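Cellulase (Uncultured bacterium, PDB 3WX5) hydrolyses internal beta-1,4-glucosidic linkages of cellulose, as a glycoside hydrolase family 12 endoglucanase. Local coordinates at residues P77-G82 and L232-F237; G82-A87 and A218-F223; N119-L124 and E141-L146; N179-R184 and R207-P212. All coordinates share one frame; numbering follows the deposited sequence.

Contact 1: residues P77-G82 and L232-F237; sequences PAIYLG and LKSSDF
Ile79 and Phe237 are the closest pair of backbone positions here, yet their CA atoms stay 7.8 Å apart and no hydrogen bond runs between the segments. That spacing is the separation of two layers, not of neighbouring strands: strand 78-80 belongs to one sheet and strand 233-243 to the other sheet of the beta sandwich (jelly roll) of family 12. Residues 232-237 turn a corner at Asp236, whose positive phi of 64° goes with the change of direction, and the corner is tied to Arg109 by a salt bridge.

Inside the sandwich the two large side chains run antiparallel, alongside one another. Phe237 holds CG anti to its backbone N (chi1 -178°), which carries the ring toward strand 78-80. The branched end of Ile79 then divides its work. CG2 lies over one face of the ring, 3.8 Å from the Phe237 centroid, in a CH-pi contact, while Ile79 CG1 lies over the same face further out, 3.6 Å from Phe237 CD2. A beta-branched residue suits this place because its two branches spread over one face. Leu81 N approaches the ring edge, and Tyr36 meets the ring edge-to-face. Beside the pair, Ser234 OG comes 4.0 Å from Ile79 CG2; its hydroxyl is small enough for the buried layer and is hydrogen-bonded by Trp108 NE1. Tyr80 turns its side chain to the other side of the strand, where its OH bonds to Ala87 O.

The sheets are thus held together here by dispersion and CH-pi attraction, with the Ser234 hydroxyl satisfied by Trp108.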
loop_
_atom_site.group_PDB
_atom_site.type_symbol
_atom_site.label_atom_id
_atom_site.label_comp_id
_atom_site.label_asym_id
_atom_site.label_seq_id
_atom_site.Cartn_x
_atom_site.Cartn_y
_atom_site.Cartn_z
ATOM N N PRO A 77 -3.452 7.551 2.918
ATOM C CA PRO A 77 -2.319 7.772 3.839
ATOM C C PRO A 77 -1.541 6.460 4.025
ATOM O O PRO A 77 -2.157 5.396 4.191
ATOM C CB PRO A 77 -3.000 8.163 5.159
ATOM C CG PRO A 77 -4.415 7.552 5.051
ATOM C CD PRO A 77 -4.766 7.675 3.580
ATOM N N ALA A 78 -0.223 6.512 3.867
ATOM C CA ALA A 78 0.562 5.286 3.682
ATOM C C ALA A 78 2.022 5.469 4.086
ATOM O O ALA A 78 2.516 6.581 4.124
ATOM C CB ALA A 78 0.494 4.838 2.208
ATOM N N ILE A 79 2.706 4.352 4.335
ATOM C CA ILE A 79 4.138 4.353 4.558
ATOM C C ILE A 79 4.748 3.454 3.476
ATOM O O ILE A 79 4.096 2.517 3.000
ATOM C CB ILE A 79 4.509 3.834 5.974
ATOM C CG1 ILE A 79 6.030 3.828 6.168
ATOM C CG2 ILE A 79 3.830 2.470 6.317
ATOM C CD1 ILE A 79 6.464 3.767 7.666
ATOM N N TYR A 80 5.945 3.797 3.019
ATOM C CA TYR A 80 6.534 3.027 1.926
ATOM C C TYR A 80 8.046 2.921 1.967
ATOM O O TYR A 80 8.748 3.804 2.499
ATOM C CB TYR A 80 6.049 3.533 0.549
ATOM C CG TYR A 80 6.586 4.872 0.103
ATOM C CD1 TYR A 80 7.741 4.953 -0.671
ATOM C CD2 TYR A 80 5.843 6.038 0.289
ATOM C CE1 TYR A 80 8.223 6.191 -1.124
ATOM C CE2 TYR A 80 6.294 7.273 -0.190
ATOM C CZ TYR A 80 7.491 7.340 -0.889
ATOM O OH TYR A 80 7.936 8.552 -1.384
ATOM N N LEU A 81 8.520 1.858 1.319
ATOM C CA LEU A 81 9.894 1.711 0.883
ATOM C C LEU A 81 9.935 1.806 -0.637
ATOM O O LEU A 81 9.053 1.278 -1.318
ATOM C CB LEU A 81 10.393 0.327 1.296
ATOM C CG LEU A 81 11.846 0.096 0.865
ATOM C CD1 LEU A 81 12.782 0.162 2.038
ATOM C CD2 LEU A 81 11.936 -1.242 0.159
ATOM N N GLY A 82 10.930 2.512 -1.170
ATOM C CA GLY A 82 11.083 2.618 -2.614
ATOM C C GLY A 82 10.714 4.000 -3.161
ATOM O O GLY A 82 10.961 5.021 -2.503
ATOM N N LEU A 232 -7.779 5.344 12.691
ATOM C CA LEU A 232 -7.008 4.237 12.108
ATOM C C LEU A 232 -5.520 4.473 12.354
ATOM O O LEU A 232 -5.038 5.583 12.184
ATOM C CB LEU A 232 -7.265 4.126 10.602
ATOM C CG LEU A 232 -8.652 3.597 10.200
ATOM C CD1 LEU A 232 -8.940 3.977 8.712
ATOM C CD2 LEU A 232 -8.709 2.087 10.400
ATOM N N LYS A 233 -4.793 3.425 12.727
ATOM C CA LYS A 233 -3.378 3.591 13.058
ATOM C C LYS A 233 -2.546 2.532 12.342
ATOM O O LYS A 233 -2.892 1.354 12.345
ATOM C CB LYS A 233 -3.158 3.448 14.577
ATOM C CG LYS A 233 -1.715 3.764 15.018
ATOM C CD LYS A 233 -1.590 3.854 16.563
ATOM C CE LYS A 233 -0.151 4.121 17.027
ATOM N NZ LYS A 233 0.390 5.476 16.649
ATOM N N SER A 234 -1.394 2.955 11.844
ATOM C CA SER A 234 -0.412 2.068 11.192
ATOM C C SER A 234 0.809 1.979 12.123
ATOM O O SER A 234 1.340 3.016 12.521
ATOM C CB SER A 234 -0.021 2.692 9.841
ATOM O OG SER A 234 1.140 2.113 9.225
ATOM N N SER A 235 1.230 0.756 12.476
ATOM C CA SER A 235 2.377 0.547 13.390
ATOM C C SER A 235 3.356 -0.526 12.920
ATOM O O SER A 235 2.961 -1.473 12.244
ATOM C CB SER A 235 1.850 0.136 14.777
ATOM O OG SER A 235 0.905 1.098 15.227
ATOM N N ASP A 236 4.610 -0.423 13.354
ATOM C CA ASP A 236 5.540 -1.556 13.303
ATOM C C ASP A 236 5.833 -1.992 11.860
ATOM O O ASP A 236 6.020 -3.186 11.597
ATOM C CB ASP A 236 4.958 -2.776 14.056
ATOM C CG ASP A 236 4.636 -2.494 15.533
ATOM O OD1 ASP A 236 5.302 -1.649 16.175
ATOM O OD2 ASP A 236 3.731 -3.185 16.055
ATOM N N PHE A 237 5.837 -1.055 10.923
ATOM C CA PHE A 237 6.083 -1.388 9.506
ATOM C C PHE A 237 7.552 -1.776 9.287
ATOM O O PHE A 237 8.468 -1.105 9.794
ATOM C CB PHE A 237 5.732 -0.189 8.624
ATOM C CG PHE A 237 5.912 -0.433 7.148
ATOM C CD1 PHE A 237 5.067 -1.301 6.455
ATOM C CD2 PHE A 237 6.856 0.290 6.427
ATOM C CE1 PHE A 237 5.168 -1.429 5.063
ATOM C CE2 PHE A 237 6.942 0.189 5.027
ATOM C CZ PHE A 237 6.100 -0.676 4.349
#

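Contact 2: residues G82-A87 and A218-F223; sequences GCHWGA and AVETGF
His84 and Glu220 supply the polar interaction. The imidazole donates from ND1 to Glu220 OE2 over a short 2.5 Å, with the N-H pointing nearly straight at the oxygen (166°). The carboxylate receives it on the syn lone pair of OE2, which lies close to the ring plane, at the imidazole edge. CG of His84 is anti to the backbone N, swinging the ring toward strand 215-225, where it crosses the Glu220 chain at about a right angle. One ring face is covered by Trp85 CE3.

Main-chain bonds shape the rest. His84 to Ala87 form a type I' turn closing a tight beta hairpin, with His84 N bonded to Ala87 O (3.1 Å) and Ala87 N to His84 O (3.0 Å). Trp85 and Gly86 occupy its centre with positive phi, which glycine adopts easily. Covalently, the Cys83-Cys88 disulfide staples the two arms.

Packing involves Gly82, antiparallel non-hydrogen-bonded partner of Ala218; a CB here would clash with Ala218 CA and, at phi 108°, psi -146°, with the preceding carbonyl O. Ala218 packs against the backbone at the hairpin's start, its CB 3.4 Å from Cys83 O, an oxygen also bonded by Tyr136 OH.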
loop_
_atom_site.group_PDB
_atom_site.type_symbol
_atom_site.label_atom_id
_atom_site.label_comp_id
_atom_site.label_asym_id
_atom_site.label_seq_id
_atom_site.Cartn_x
_atom_site.Cartn_y
_atom_site.Cartn_z
ATOM N N GLY A 82 10.930 2.512 -1.170
ATOM C CA GLY A 82 11.083 2.618 -2.614
ATOM C C GLY A 82 10.714 4.000 -3.161
ATOM O O GLY A 82 10.961 5.021 -2.503
ATOM N N CYS A 83 10.163 4.011 -4.375
ATOM C CA CYS A 83 9.936 5.219 -5.166
ATOM C C CYS A 83 8.454 5.362 -5.527
ATOM O O CYS A 83 7.917 4.578 -6.317
ATOM C CB CYS A 83 10.783 5.203 -6.445
ATOM S SG CYS A 83 12.590 4.980 -6.168
ATOM N N HIS A 84 7.821 6.358 -4.910
ATOM C CA HIS A 84 6.422 6.691 -5.091
ATOM C C HIS A 84 6.323 7.936 -5.969
ATOM O O HIS A 84 6.634 9.041 -5.511
ATOM C CB HIS A 84 5.815 6.975 -3.700
ATOM C CG HIS A 84 4.371 7.343 -3.726
ATOM N ND1 HIS A 84 3.361 6.403 -3.678
ATOM C CD2 HIS A 84 3.762 8.553 -3.773
ATOM C CE1 HIS A 84 2.193 7.014 -3.773
ATOM N NE2 HIS A 84 2.408 8.321 -3.808
ATOM N N TRP A 85 5.930 7.754 -7.230
ATOM C CA TRP A 85 5.913 8.844 -8.199
ATOM C C TRP A 85 7.230 9.627 -8.185
ATOM O O TRP A 85 7.238 10.865 -8.158
ATOM C CB TRP A 85 4.719 9.770 -7.984
ATOM C CG TRP A 85 3.467 9.307 -8.689
ATOM C CD1 TRP A 85 3.013 9.706 -9.920
ATOM C CD2 TRP A 85 2.530 8.334 -8.216
ATOM N NE1 TRP A 85 1.848 9.054 -10.229
ATOM C CE2 TRP A 85 1.533 8.198 -9.206
ATOM C CE3 TRP A 85 2.465 7.530 -7.079
ATOM C CZ2 TRP A 85 0.443 7.335 -9.062
ATOM C CZ3 TRP A 85 1.371 6.664 -6.930
ATOM C CH2 TRP A 85 0.383 6.572 -7.921
ATOM N N GLY A 86 8.338 8.890 -8.202
ATOM C CA GLY A 86 9.666 9.507 -8.315
ATOM C C GLY A 86 10.266 10.013 -7.019
ATOM O O GLY A 86 11.426 10.438 -6.999
ATOM N N ALA A 87 9.494 9.986 -5.935
ATOM C CA ALA A 87 10.040 10.334 -4.619
ATOM C C ALA A 87 10.544 9.079 -3.897
ATOM O O ALA A 87 9.748 8.294 -3.377
ATOM C CB ALA A 87 8.987 11.064 -3.772
ATOM N N ALA A 218 7.881 0.380 -5.636
ATOM C CA ALA A 218 7.516 0.821 -4.294
ATOM C C ALA A 218 6.716 -0.241 -3.597
ATOM O O ALA A 218 5.838 -0.831 -4.204
ATOM C CB ALA A 218 6.665 2.111 -4.378
ATOM N N VAL A 219 6.972 -0.414 -2.301
ATOM C CA VAL A 219 6.157 -1.282 -1.465
ATOM C C VAL A 219 5.568 -0.373 -0.384
ATOM O O VAL A 219 6.324 0.161 0.466
ATOM C CB VAL A 219 7.037 -2.369 -0.783
ATOM C CG1 VAL A 219 6.177 -3.268 0.143
ATOM C CG2 VAL A 219 7.721 -3.223 -1.858
ATOM N N GLU A 220 4.236 -0.255 -0.373
ATOM C CA GLU A 220 3.558 0.683 0.523
ATOM C C GLU A 220 2.520 -0.071 1.320
ATOM O O GLU A 220 2.009 -1.095 0.872
ATOM C CB GLU A 220 2.870 1.807 -0.277
ATOM C CG GLU A 220 3.542 2.139 -1.606
ATOM C CD GLU A 220 3.067 3.463 -2.240
ATOM O OE1 GLU A 220 2.015 4.014 -1.836
ATOM O OE2 GLU A 220 3.808 4.004 -3.095
ATOM N N THR A 221 2.139 0.466 2.473
ATOM C CA THR A 221 0.886 0.028 3.062
ATOM C C THR A 221 0.212 1.195 3.768
ATOM O O THR A 221 0.859 2.214 4.033
ATOM C CB THR A 221 1.113 -1.137 4.043
ATOM O OG1 THR A 221 -0.155 -1.733 4.352
ATOM C CG2 THR A 221 1.800 -0.623 5.350
ATOM N N GLY A 222 -1.092 1.089 3.995
ATOM C CA GLY A 222 -1.852 2.232 4.533
ATOM C C GLY A 222 -3.320 1.924 4.478
ATOM O O GLY A 222 -3.695 0.751 4.449
ATOM N N PHE A 223 -4.151 2.962 4.369
ATOM C CA PHE A 223 -5.601 2.772 4.446
ATOM C C PHE A 223 -6.201 3.501 3.257
ATOM O O PHE A 223 -6.025 4.717 3.129
ATOM C CB PHE A 223 -6.141 3.392 5.739
ATOM C CG PHE A 223 -5.472 2.859 6.992
ATOM C CD1 PHE A 223 -5.864 1.634 7.519
ATOM C CD2 PHE A 223 -4.399 3.539 7.581
ATOM C CE1 PHE A 223 -5.245 1.111 8.653
ATOM C CE2 PHE A 223 -3.742 3.005 8.714
ATOM C CZ PHE A 223 -4.187 1.804 9.256
#

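Contact 3: residues N119-L124 and E141-L146; sequences NAAYDL and ELMIWL
Asn119 turns its CG between backbone N and carbonyl carbon (chi1 70°), setting the amide above Trp145, whereas Asp123 and Glu141 both hold CG anti to N; with the Glu141 chain extended beyond CG, its OE2 reaches Asp123. The strands carrying them are antiparallel neighbours in a sheet of the family 12 beta jelly roll. Tyr122 with Ile144 and Leu124 with Leu142 form hydrogen-bonded pairs, and Leu146 N adds a nearly straight 2.8 Å bond to Ala120 O.

The face bearing Tyr122, Leu124, Leu142 and Ile144 is apolar: CB of Tyr122 lies 3.9 Å from CB of Ile144, and the Tyr122 ring reaches inward to Trp108 of the other sheet. Its hydroxyl is met by Ser106 OG.

The opposite face, with Ala121, Asp123, Met143 and Trp145, is mixed, consistent with a family whose substrate cleft runs over the concave sheet. Asp123 OD1 comes within 2.6 Å of Glu141 OE2, the two carboxylate planes 44° apart; Glu141 OE1 is bonded by Trp178 NE1. Asn119 ND2 sits 3.1 Å above the plane of the Trp145 indole, over its centre, and bonds to Glu224 OE1. The small Ala121 lets its methyl lie 3.7 Å from Trp145 CD1. Met143, bent at its last torsion (chi3 76°), runs alongside the indole edge, where Trp145 NE1 makes a weak 3.5 Å hydrogen bond to Met143 SD.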
loop_
_atom_site.group_PDB
_atom_site.type_symbol
_atom_site.label_atom_id
_atom_site.label_comp_id
_atom_site.label_asym_id
_atom_site.label_seq_id
_atom_site.Cartn_x
_atom_site.Cartn_y
_atom_site.Cartn_z
ATOM N N ASN A 119 -10.270 0.584 3.903
ATOM C CA ASN A 119 -9.579 -0.694 3.985
ATOM C C ASN A 119 -8.191 -0.472 4.558
ATOM O O ASN A 119 -7.788 0.689 4.736
ATOM C CB ASN A 119 -9.510 -1.369 2.609
ATOM C CG ASN A 119 -8.576 -0.651 1.623
ATOM O OD1 ASN A 119 -7.584 -0.023 2.016
ATOM N ND2 ASN A 119 -8.811 -0.881 0.329
ATOM N N ALA A 120 -7.541 -1.560 4.978
ATOM C CA ALA A 120 -6.128 -1.515 5.370
ATOM C C ALA A 120 -5.417 -2.458 4.417
ATOM O O ALA A 120 -5.808 -3.618 4.302
ATOM C CB ALA A 120 -5.966 -2.018 6.837
ATOM N N ALA A 121 -4.460 -1.937 3.646
ATOM C CA ALA A 121 -4.025 -2.630 2.440
ATOM C C ALA A 121 -2.617 -2.233 2.028
ATOM O O ALA A 121 -2.260 -1.055 2.070
ATOM C CB ALA A 121 -5.004 -2.393 1.287
ATOM N N TYR A 122 -1.827 -3.225 1.628
ATOM C CA TYR A 122 -0.560 -2.956 0.927
ATOM C C TYR A 122 -0.910 -2.458 -0.489
ATOM O O TYR A 122 -1.957 -2.814 -1.035
ATOM C CB TYR A 122 0.229 -4.255 0.819
ATOM C CG TYR A 122 1.012 -4.593 2.065
ATOM C CD1 TYR A 122 0.407 -5.232 3.150
ATOM C CD2 TYR A 122 2.329 -4.204 2.188
ATOM C CE1 TYR A 122 1.138 -5.537 4.285
ATOM C CE2 TYR A 122 3.069 -4.522 3.302
ATOM C CZ TYR A 122 2.459 -5.154 4.364
ATOM O OH TYR A 122 3.185 -5.469 5.498
ATOM N N ASP A 123 0.014 -1.731 -1.101
ATOM C CA ASP A 123 -0.140 -1.212 -2.463
ATOM C C ASP A 123 1.270 -1.249 -3.046
ATOM O O ASP A 123 2.166 -0.604 -2.500
ATOM C CB ASP A 123 -0.665 0.251 -2.373
ATOM C CG ASP A 123 -1.348 0.705 -3.648
ATOM O OD1 ASP A 123 -1.685 -0.181 -4.432
ATOM O OD2 ASP A 123 -1.608 1.923 -3.845
ATOM N N LEU A 124 1.512 -2.127 -4.028
ATOM C CA LEU A 124 2.839 -2.201 -4.652
ATOM C C LEU A 124 2.722 -1.746 -6.101
ATOM O O LEU A 124 1.791 -2.148 -6.809
ATOM C CB LEU A 124 3.359 -3.653 -4.631
ATOM C CG LEU A 124 3.923 -4.200 -3.310
ATOM C CD1 LEU A 124 2.853 -4.290 -2.249
ATOM C CD2 LEU A 124 4.530 -5.594 -3.549
ATOM N N GLU A 141 -0.486 -2.411 -10.455
ATOM C CA GLU A 141 -0.627 -2.105 -9.057
ATOM C C GLU A 141 -1.120 -3.390 -8.419
ATOM O O GLU A 141 -2.110 -3.984 -8.886
ATOM C CB GLU A 141 -1.688 -1.009 -8.860
ATOM C CG GLU A 141 -2.067 -0.763 -7.389
ATOM C CD GLU A 141 -3.198 0.255 -7.234
ATOM O OE1 GLU A 141 -3.838 0.635 -8.243
ATOM O OE2 GLU A 141 -3.434 0.701 -6.096
ATOM N N LEU A 142 -0.432 -3.806 -7.359
ATOM C CA LEU A 142 -0.813 -5.011 -6.637
ATOM C C LEU A 142 -1.166 -4.645 -5.204
ATOM O O LEU A 142 -0.347 -4.092 -4.470
ATOM C CB LEU A 142 0.312 -6.049 -6.686
ATOM C CG LEU A 142 0.010 -7.448 -6.141
ATOM C CD1 LEU A 142 1.020 -8.498 -6.703
ATOM C CD2 LEU A 142 0.033 -7.452 -4.622
ATOM N N MET A 143 -2.422 -4.859 -4.847
ATOM C CA MET A 143 -2.889 -4.561 -3.503
ATOM C C MET A 143 -3.075 -5.853 -2.699
ATOM O O MET A 143 -3.469 -6.886 -3.245
ATOM C CB MET A 143 -4.231 -3.813 -3.537
ATOM C CG MET A 143 -4.258 -2.540 -4.378
ATOM S SD MET A 143 -5.537 -1.383 -3.756
ATOM C CE MET A 143 -4.764 -0.681 -2.268
ATOM N N ILE A 144 -2.966 -5.722 -1.380
ATOM C CA ILE A 144 -3.226 -6.843 -0.478
ATOM C C ILE A 144 -4.063 -6.300 0.653
ATOM O O ILE A 144 -3.559 -5.520 1.465
ATOM C CB ILE A 144 -1.941 -7.421 0.104
ATOM C CG1 ILE A 144 -1.037 -7.916 -1.035
ATOM C CG2 ILE A 144 -2.289 -8.609 1.031
ATOM C CD1 ILE A 144 0.388 -8.290 -0.609
ATOM N N TRP A 145 -5.353 -6.643 0.646
ATOM C CA TRP A 145 -6.312 -6.060 1.586
ATOM C C TRP A 145 -6.393 -6.974 2.812
ATOM O O TRP A 145 -6.716 -8.153 2.688
ATOM C CB TRP A 145 -7.713 -5.977 0.957
ATOM C CG TRP A 145 -7.896 -4.953 -0.170
ATOM C CD1 TRP A 145 -6.945 -4.511 -1.067
ATOM C CD2 TRP A 145 -9.116 -4.271 -0.506
ATOM N NE1 TRP A 145 -7.508 -3.563 -1.916
ATOM C CE2 TRP A 145 -8.845 -3.440 -1.621
ATOM C CE3 TRP A 145 -10.429 -4.325 -0.001
ATOM C CZ2 TRP A 145 -9.814 -2.597 -2.180
ATOM C CZ3 TRP A 145 -11.421 -3.518 -0.594
ATOM C CH2 TRP A 145 -11.107 -2.683 -1.684
ATOM N N LEU A 146 -6.119 -6.415 3.988
ATOM C CA LEU A 146 -6.054 -7.189 5.230
ATOM C C LEU A 146 -7.275 -6.986 6.116
ATOM O O LEU A 146 -7.640 -7.866 6.907
ATOM C CB LEU A 146 -4.797 -6.809 6.025
ATOM C CG LEU A 146 -3.495 -7.032 5.247
ATOM C CD1 LEU A 146 -2.340 -6.468 6.043
ATOM C CD2 LEU A 146 -3.279 -8.543 4.936
#

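Contact 4: residues N179-R184 and R207-P212; sequences NYIAYR and RGYISP
Ile181, on strand 179-185, meets Tyr209 and Ile210 in the loop that follows helix 197-206. The helix is closed by a Schellman motif, and the loop leaving it leans on the side of the jelly-roll sheet from which Tyr180 points away.

Arg207, at the helix end, sends its CB over one face of the Tyr209 ring, 3.6 Å above the plane, while its NE forms a salt bridge with Asp203. The same Asp203 OD2 accepts a hydrogen bond from Tyr183 OH, so this carboxylate links the helix to the strand. Gly208 follows with a phi of 86°, the positive value by which the Schellman motif ends the helix and which glycine takes without strain.

Tyr209 carries most of the contact. Its CB, directed at the strand by the backbone, lies 3.6 Å from Ile181 CG1. With CG anti to the carbonyl carbon (chi1 -60°), the CD2 side of the ring then lies beside the same isoleucine, Tyr209 CD2 being 3.9 Å from Ile181 CG2, so both branches of the isoleucine are used. The broad ring can stack on Phe173, lie against Arg207 CB and still touch Ile181. On the backbone, Tyr209 O faces the side chain of Asn179, whose CB is 3.5 Å away.

Ile210 lies buried and continues the apolar patch. The tip of the strand residue touches both loop side chains: Ile181 CD1 is 3.8 Å from Ile210 CG1 and 3.9 Å from Tyr209 CB.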
loop_
_atom_site.group_PDB
_atom_site.type_symbol
_atom_site.label_atom_id
_atom_site.label_comp_id
_atom_site.label_asym_id
_atom_site.label_seq_id
_atom_site.Cartn_x
_atom_site.Cartn_y
_atom_site.Cartn_z
ATOM N N ASN A 179 -2.351 -2.490 -14.937
ATOM C CA ASN A 179 -3.095 -3.658 -14.491
ATOM C C ASN A 179 -3.250 -3.560 -12.985
ATOM O O ASN A 179 -2.269 -3.391 -12.261
ATOM C CB ASN A 179 -2.333 -4.957 -14.812
ATOM C CG ASN A 179 -2.367 -5.341 -16.291
ATOM O OD1 ASN A 179 -1.605 -6.230 -16.724
ATOM N ND2 ASN A 179 -3.291 -4.752 -17.055
ATOM N N TYR A 180 -4.482 -3.729 -12.505
ATOM C CA TYR A 180 -4.773 -3.661 -11.074
ATOM C C TYR A 180 -5.080 -5.059 -10.585
ATOM O O TYR A 180 -5.971 -5.726 -11.124
ATOM C CB TYR A 180 -5.996 -2.784 -10.855
ATOM C CG TYR A 180 -6.605 -2.822 -9.462
ATOM C CD1 TYR A 180 -6.265 -1.864 -8.514
ATOM C CD2 TYR A 180 -7.667 -3.679 -9.178
ATOM C CE1 TYR A 180 -6.874 -1.831 -7.239
ATOM C CE2 TYR A 180 -8.306 -3.664 -7.888
ATOM C CZ TYR A 180 -7.915 -2.718 -6.949
ATOM O OH TYR A 180 -8.595 -2.613 -5.748
ATOM N N ILE A 181 -4.308 -5.537 -9.620
ATOM C CA ILE A 181 -4.577 -6.841 -9.019
ATOM C C ILE A 181 -4.747 -6.667 -7.519
ATOM O O ILE A 181 -3.909 -6.057 -6.865
ATOM C CB ILE A 181 -3.424 -7.866 -9.236
ATOM C CG1 ILE A 181 -2.861 -7.795 -10.674
ATOM C CG2 ILE A 181 -3.966 -9.275 -8.974
ATOM C CD1 ILE A 181 -1.575 -6.953 -10.801
ATOM N N ALA A 182 -5.873 -7.127 -6.976
ATOM C CA ALA A 182 -6.062 -6.998 -5.524
ATOM C C ALA A 182 -6.260 -8.377 -4.909
ATOM O O ALA A 182 -7.073 -9.181 -5.401
ATOM C CB ALA A 182 -7.250 -6.117 -5.227
ATOM N N TYR A 183 -5.571 -8.626 -3.803
ATOM C CA TYR A 183 -5.787 -9.863 -3.052
ATOM C C TYR A 183 -6.495 -9.484 -1.774
ATOM O O TYR A 183 -5.915 -8.821 -0.933
ATOM C CB TYR A 183 -4.451 -10.548 -2.717
ATOM C CG TYR A 183 -3.721 -11.010 -3.970
ATOM C CD1 TYR A 183 -2.917 -10.123 -4.693
ATOM C CD2 TYR A 183 -3.904 -12.305 -4.474
ATOM C CE1 TYR A 183 -2.279 -10.527 -5.883
ATOM C CE2 TYR A 183 -3.251 -12.727 -5.652
ATOM C CZ TYR A 183 -2.441 -11.831 -6.342
ATOM O OH TYR A 183 -1.887 -12.177 -7.562
ATOM N N ARG A 184 -7.736 -9.932 -1.614
ATOM C CA ARG A 184 -8.488 -9.587 -0.421
ATOM C C ARG A 184 -8.506 -10.810 0.485
ATOM O O ARG A 184 -9.075 -11.840 0.112
ATOM C CB ARG A 184 -9.930 -9.196 -0.795
ATOM C CG ARG A 184 -10.731 -8.673 0.397
ATOM C CD ARG A 184 -12.223 -8.452 0.059
ATOM N NE ARG A 184 -12.752 -7.451 0.974
ATOM C CZ ARG A 184 -13.705 -6.571 0.663
ATOM N NH1 ARG A 184 -14.327 -6.653 -0.516
ATOM N NH2 ARG A 184 -14.027 -5.613 1.532
ATOM N N ARG A 207 -0.501 -15.368 -13.569
ATOM C CA ARG A 207 -1.791 -15.047 -14.199
ATOM C C ARG A 207 -1.681 -14.199 -15.456
ATOM O O ARG A 207 -2.676 -13.983 -16.148
ATOM C CB ARG A 207 -2.760 -14.379 -13.202
ATOM C CG ARG A 207 -3.111 -15.281 -12.030
ATOM C CD ARG A 207 -4.019 -14.623 -11.015
ATOM N NE ARG A 207 -4.162 -15.482 -9.853
ATOM C CZ ARG A 207 -4.974 -16.536 -9.805
ATOM N NH1 ARG A 207 -5.735 -16.841 -10.847
ATOM N NH2 ARG A 207 -4.933 -17.352 -8.766
ATOM N N GLY A 208 -0.484 -13.683 -15.724
ATOM C CA GLY A 208 -0.273 -12.816 -16.858
ATOM C C GLY A 208 -0.573 -11.358 -16.563
ATOM O O GLY A 208 -0.645 -10.550 -17.481
ATOM N N TYR A 209 -0.728 -11.011 -15.283
ATOM C CA TYR A 209 -1.092 -9.635 -14.908
ATOM C C TYR A 209 0.128 -8.748 -14.700
ATOM O O TYR A 209 0.016 -7.519 -14.725
ATOM C CB TYR A 209 -1.933 -9.623 -13.622
ATOM C CG TYR A 209 -3.243 -10.411 -13.725
ATOM C CD1 TYR A 209 -3.931 -10.495 -14.921
ATOM C CD2 TYR A 209 -3.871 -10.880 -12.579
ATOM C CE1 TYR A 209 -5.158 -11.201 -15.007
ATOM C CE2 TYR A 209 -5.105 -11.575 -12.648
ATOM C CZ TYR A 209 -5.714 -11.737 -13.858
ATOM O OH TYR A 209 -6.943 -12.371 -13.922
ATOM N N ILE A 210 1.248 -9.356 -14.329
ATOM C CA ILE A 210 2.482 -8.592 -14.175
ATOM C C ILE A 210 3.525 -9.240 -15.074
ATOM O O ILE A 210 3.689 -10.459 -15.070
ATOM C CB ILE A 210 2.964 -8.590 -12.705
ATOM C CG1 ILE A 210 2.015 -7.738 -11.833
ATOM C CG2 ILE A 210 4.385 -8.013 -12.610
ATOM C CD1 ILE A 210 2.395 -7.678 -10.425
ATOM N N SER A 211 4.208 -8.445 -15.879
ATOM C CA SER A 211 5.351 -8.980 -16.618
ATOM C C SER A 211 6.580 -9.082 -15.726
ATOM O O SER A 211 6.959 -8.111 -15.070
ATOM C CB SER A 211 5.683 -8.117 -17.838
ATOM O OG SER A 211 6.957 -8.482 -18.374
ATOM N N PRO A 212 7.268 -10.241 -15.762
ATOM C CA PRO A 212 8.444 -10.390 -14.897
ATOM C C PRO A 212 9.601 -9.466 -15.300
ATOM O O PRO A 212 10.551 -9.298 -14.531
ATOM C CB PRO A 212 8.805 -11.882 -15.034
ATOM C CG PRO A 212 8.266 -12.291 -16.361
ATOM C CD PRO A 212 7.040 -11.413 -16.624
#

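Five of the segments lie on successive strands of one sheet. Contact 1 joins contact 2 by a probable hydrogen bond from Ile79 N to Thr221 O (2.8 Å), contact 2 joins contact 3 through Asp123 N and Glu220 O (2.9 Å), and contact 3 reaches contact 4 through Glu141 N and Asn179 O (2.7 Å). Contacts 1 and 4, with centres about 22 Å apart, mark distant parts of this row and do not touch. Between the two sheets, Phe237 CE1 of contact 1 packs 4.1 Å from Tyr122 CE2 of contact 3, so contacts 1 and 3 meet in the core. The face of contact 3 with Asp123 and Trp145 probably lines the cellulose-binding cleft; contact 4 lies on the sheet's other side.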